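Local structure of ribonucleoside triphosphate reductase (Lactobacillus leichmannii, 1L1L) at residues Gln127-Ser132 with Pro149-Phe154. The protein catalyses the adenosylcobalamin-dependent reduction of ribonucleoside triphosphates to 2'-deoxyribonucleoside triphosphates, as an allosterically regulated monomeric class II ribonucleotide reductase. Sequence-based numbering, arbitrary orientation.
Sequences QKYGDS and PFSFLF. Unlike the reference sequence in segment 149-154: F152 (reference Cys).
In the connection between the neighbouring parallel strands 119-123 and 162-166, probably part of the ten-stranded alpha-beta barrel, a hydroxyl-to-hydroxyl bond ties Y129, just past the short strand 127-128, to S151 in the first turn of helix 148-158. Y129 OH and S151 OG lie 2.6 Å apart, and either may be the donor. The serine oxygen meets the phenol at its edge, near the ring plane, while S151 CB packs 3.8 Å from Y129 CE2. With chi1 -69°, S151 OG lies within reach of both the phenol and S147 O, to which it also bonds. Y129 OH has a second partner in S147 OG, so S151 and S147, the residue just before the helix, both hold the buried phenol oxygen and probably limit its movement. The other touch is looser: the extended side chain of Q127 brings NE2 to 4.2 Å from P149 CB, while its OE1 bonds to N415 ND2. After Y129 the chain turns, with D131 at the centre of an inverse gamma turn, and S132 OG donates to Y129 O (2.8 Å), nearly in line with the carbonyl bond. P136, L139 and A232 pack round the Y129 side chain. Strand 127-128 pairs antiparallel with 144-145, which leads into helix 148-158; helix 224-236 packs against S151, helix 298-313 receives F150 and L153, and helix 458-467 borders Q127 and F152.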
ATOM      1  N   GLN A 127      11.980  15.655 -15.088  1.00 37.30           N
ATOM      2  CA  GLN A 127      11.333  14.898 -16.155  1.00 37.36           C
ATOM      3  C   GLN A 127      10.274  15.753 -16.830  1.00 38.19           C
ATOM      4  O   GLN A 127       9.850  16.774 -16.289  1.00 37.86           O
ATOM      5  CB  GLN A 127      10.632  13.649 -15.590  1.00 37.37           C
ATOM      6  CG  GLN A 127      11.531  12.611 -14.978  1.00 36.77           C
ATOM      7  CD  GLN A 127      10.745  11.456 -14.379  1.00 36.93           C
ATOM      8  OE1 GLN A 127       9.919  10.837 -15.053  1.00 35.54           O
ATOM      9  NE2 GLN A 127      11.001  11.159 -13.110  1.00 37.06           N
ATOM     10  N   LYS A 128       9.836  15.316 -18.004  1.00 38.81           N
ATOM     11  CA  LYS A 128       8.789  16.023 -18.732  1.00 40.35           C
ATOM     12  C   LYS A 128       7.444  15.524 -18.205  1.00 40.65           C
ATOM     13  O   LYS A 128       7.317  14.357 -17.825  1.00 40.84           O
ATOM     14  CB  LYS A 128       8.882  15.719 -20.230  1.00 41.21           C
ATOM     15  CG  LYS A 128       8.625  14.267 -20.567  1.00 42.37           C
ATOM     16  CD  LYS A 128       8.705  14.001 -22.058  1.00 43.70           C
ATOM     17  CE  LYS A 128       8.368  12.543 -22.370  1.00 43.85           C
ATOM     18  NZ  LYS A 128       8.448  12.230 -23.829  1.00 43.97           N
ATOM     19  N   TYR A 129       6.446  16.402 -18.175  1.00 40.29           N
ATOM     20  CA  TYR A 129       5.120  16.019 -17.707  1.00 40.30           C
ATOM     21  C   TYR A 129       4.433  15.176 -18.773  1.00 41.28           C
ATOM     22  O   TYR A 129       3.568  14.344 -18.469  1.00 41.03           O
ATOM     23  CB  TYR A 129       4.266  17.254 -17.421  1.00 38.17           C
ATOM     24  CG  TYR A 129       4.512  17.880 -16.072  1.00 36.72           C
ATOM     25  CD1 TYR A 129       5.691  18.580 -15.796  1.00 34.75           C
ATOM     26  CD2 TYR A 129       3.566  17.759 -15.055  1.00 35.45           C
ATOM     27  CE1 TYR A 129       5.913  19.136 -14.535  1.00 33.81           C
ATOM     28  CE2 TYR A 129       3.776  18.310 -13.802  1.00 34.47           C
ATOM     29  CZ  TYR A 129       4.951  18.995 -13.545  1.00 33.23           C
ATOM     30  OH  TYR A 129       5.153  19.495 -12.284  1.00 32.51           O
ATOM     31  N   GLY A 130       4.824  15.399 -20.026  1.00 42.07           N
ATOM     32  CA  GLY A 130       4.229  14.667 -21.125  1.00 42.91           C
ATOM     33  C   GLY A 130       2.766  15.036 -21.235  1.00 44.05           C
ATOM     34  O   GLY A 130       2.303  15.938 -20.535  1.00 43.59           O
ATOM     35  N   ASP A 131       2.033  14.350 -22.107  1.00 45.17           N
ATOM     36  CA  ASP A 131       0.613  14.630 -22.279  1.00 46.26           C
ATOM     37  C   ASP A 131      -0.173  13.939 -21.172  1.00 46.24           C
ATOM     38  O   ASP A 131      -0.650  12.816 -21.335  1.00 46.72           O
ATOM     39  CB  ASP A 131       0.131  14.145 -23.650  1.00 47.81           C
ATOM     40  CG  ASP A 131      -1.315  14.534 -23.933  1.00 49.34           C
ATOM     41  OD1 ASP A 131      -1.673  15.707 -23.692  1.00 49.94           O
ATOM     42  OD2 ASP A 131      -2.088  13.671 -24.407  1.00 50.99           O
ATOM     43  N   SER A 132      -0.302  14.630 -20.046  1.00 45.38           N
ATOM     44  CA  SER A 132      -1.009  14.095 -18.894  1.00 44.47           C
ATOM     45  C   SER A 132      -2.115  15.055 -18.488  1.00 44.76           C
ATOM     46  O   SER A 132      -2.182  16.184 -18.981  1.00 44.15           O
ATOM     47  CB  SER A 132      -0.033  13.914 -17.728  1.00 43.95           C
ATOM     48  OG  SER A 132       1.101  13.150 -18.115  1.00 42.19           O
ATOM     49  N   PRO A 149       8.534  14.968 -10.954  1.00 32.73           N
ATOM     50  CA  PRO A 149       8.443  13.830 -10.025  1.00 31.67           C
ATOM     51  C   PRO A 149       7.719  14.127  -8.723  1.00 31.50           C
ATOM     52  O   PRO A 149       7.094  13.236  -8.136  1.00 31.59           O
ATOM     53  CB  PRO A 149       9.904  13.444  -9.798  1.00 31.85           C
ATOM     54  CG  PRO A 149      10.625  14.762  -9.961  1.00 32.08           C
ATOM     55  CD  PRO A 149       9.940  15.343 -11.179  1.00 32.51           C
ATOM     56  N   PHE A 150       7.796  15.374  -8.267  1.00 30.38           N
ATOM     57  CA  PHE A 150       7.137  15.762  -7.027  1.00 30.31           C
ATOM     58  C   PHE A 150       5.643  15.903  -7.265  1.00 29.47           C
ATOM     59  O   PHE A 150       4.832  15.631  -6.370  1.00 28.94           O
ATOM     60  CB  PHE A 150       7.693  17.093  -6.513  1.00 31.28           C
ATOM     61  CG  PHE A 150       9.163  17.059  -6.217  1.00 31.80           C
ATOM     62  CD1 PHE A 150       9.635  16.485  -5.039  1.00 32.10           C
ATOM     63  CD2 PHE A 150      10.074  17.576  -7.127  1.00 31.61           C
ATOM     64  CE1 PHE A 150      11.001  16.423  -4.767  1.00 33.10           C
ATOM     65  CE2 PHE A 150      11.450  17.519  -6.867  1.00 33.42           C
ATOM     66  CZ  PHE A 150      11.914  16.940  -5.686  1.00 32.96           C
ATOM     67  N   SER A 151       5.290  16.353  -8.467  1.00 28.22           N
ATOM     68  CA  SER A 151       3.883  16.519  -8.822  1.00 27.10           C
ATOM     69  C   SER A 151       3.228  15.147  -8.920  1.00 26.41           C
ATOM     70  O   SER A 151       2.072  14.973  -8.510  1.00 25.41           O
ATOM     71  CB  SER A 151       3.747  17.249 -10.160  1.00 27.38           C
ATOM     72  OG  SER A 151       4.164  18.597 -10.037  1.00 25.25           O
ATOM     73  N   PHE A 152       3.970  14.193  -9.480  1.00 25.78           N
ATOM     74  CA  PHE A 152       3.483  12.825  -9.641  1.00 25.72           C
ATOM     75  C   PHE A 152       3.213  12.246  -8.258  1.00 25.81           C
ATOM     76  O   PHE A 152       2.128  11.724  -7.980  1.00 23.44           O
ATOM     77  CB  PHE A 152       4.526  11.961 -10.353  1.00 25.79           C
ATOM     78  CG  PHE A 152       4.087  10.539 -10.550  1.00 27.80           C
ATOM     79  CD1 PHE A 152       3.278  10.191 -11.637  1.00 28.38           C
ATOM     80  CD2 PHE A 152       4.394   9.565  -9.606  1.00 25.87           C
ATOM     81  CE1 PHE A 152       2.781   8.895 -11.772  1.00 28.34           C
ATOM     82  CE2 PHE A 152       3.898   8.267  -9.733  1.00 26.99           C
ATOM     83  CZ  PHE A 152       3.091   7.933 -10.814  1.00 26.87           C
ATOM     84  N   LEU A 153       4.216  12.335  -7.384  1.00 24.10           N
ATOM     85  CA  LEU A 153       4.063  11.825  -6.029  1.00 24.61           C
ATOM     86  C   LEU A 153       2.902  12.501  -5.290  1.00 24.08           C
ATOM     87  O   LEU A 153       2.080  11.823  -4.661  1.00 24.13           O
ATOM     88  CB  LEU A 153       5.368  12.017  -5.250  1.00 25.75           C
ATOM     89  CG  LEU A 153       5.355  11.646  -3.768  1.00 25.39           C
ATOM     90  CD1 LEU A 153       6.562  10.809  -3.446  1.00 28.20           C
ATOM     91  CD2 LEU A 153       5.338  12.906  -2.939  1.00 27.35           C
ATOM     92  N   PHE A 154       2.841  13.831  -5.369  1.00 22.58           N
ATOM     93  CA  PHE A 154       1.805  14.636  -4.718  1.00 22.50           C
ATOM     94  C   PHE A 154       0.410  14.179  -5.190  1.00 22.51           C
ATOM     95  O   PHE A 154      -0.508  13.969  -4.395  1.00 22.27           O
ATOM     96  CB  PHE A 154       2.024  16.113  -5.091  1.00 21.86           C
ATOM     97  CG  PHE A 154       1.299  17.114  -4.210  1.00 21.94           C
ATOM     98  CD1 PHE A 154       0.570  16.720  -3.094  1.00 20.93           C
ATOM     99  CD2 PHE A 154       1.380  18.477  -4.504  1.00 21.58           C
ATOM    100  CE1 PHE A 154      -0.066  17.657  -2.284  1.00 20.39           C
ATOM    101  CE2 PHE A 154       0.750  19.424  -3.703  1.00 20.27           C
ATOM    102  CZ  PHE A 154       0.021  19.016  -2.586  1.00 20.82           C
TER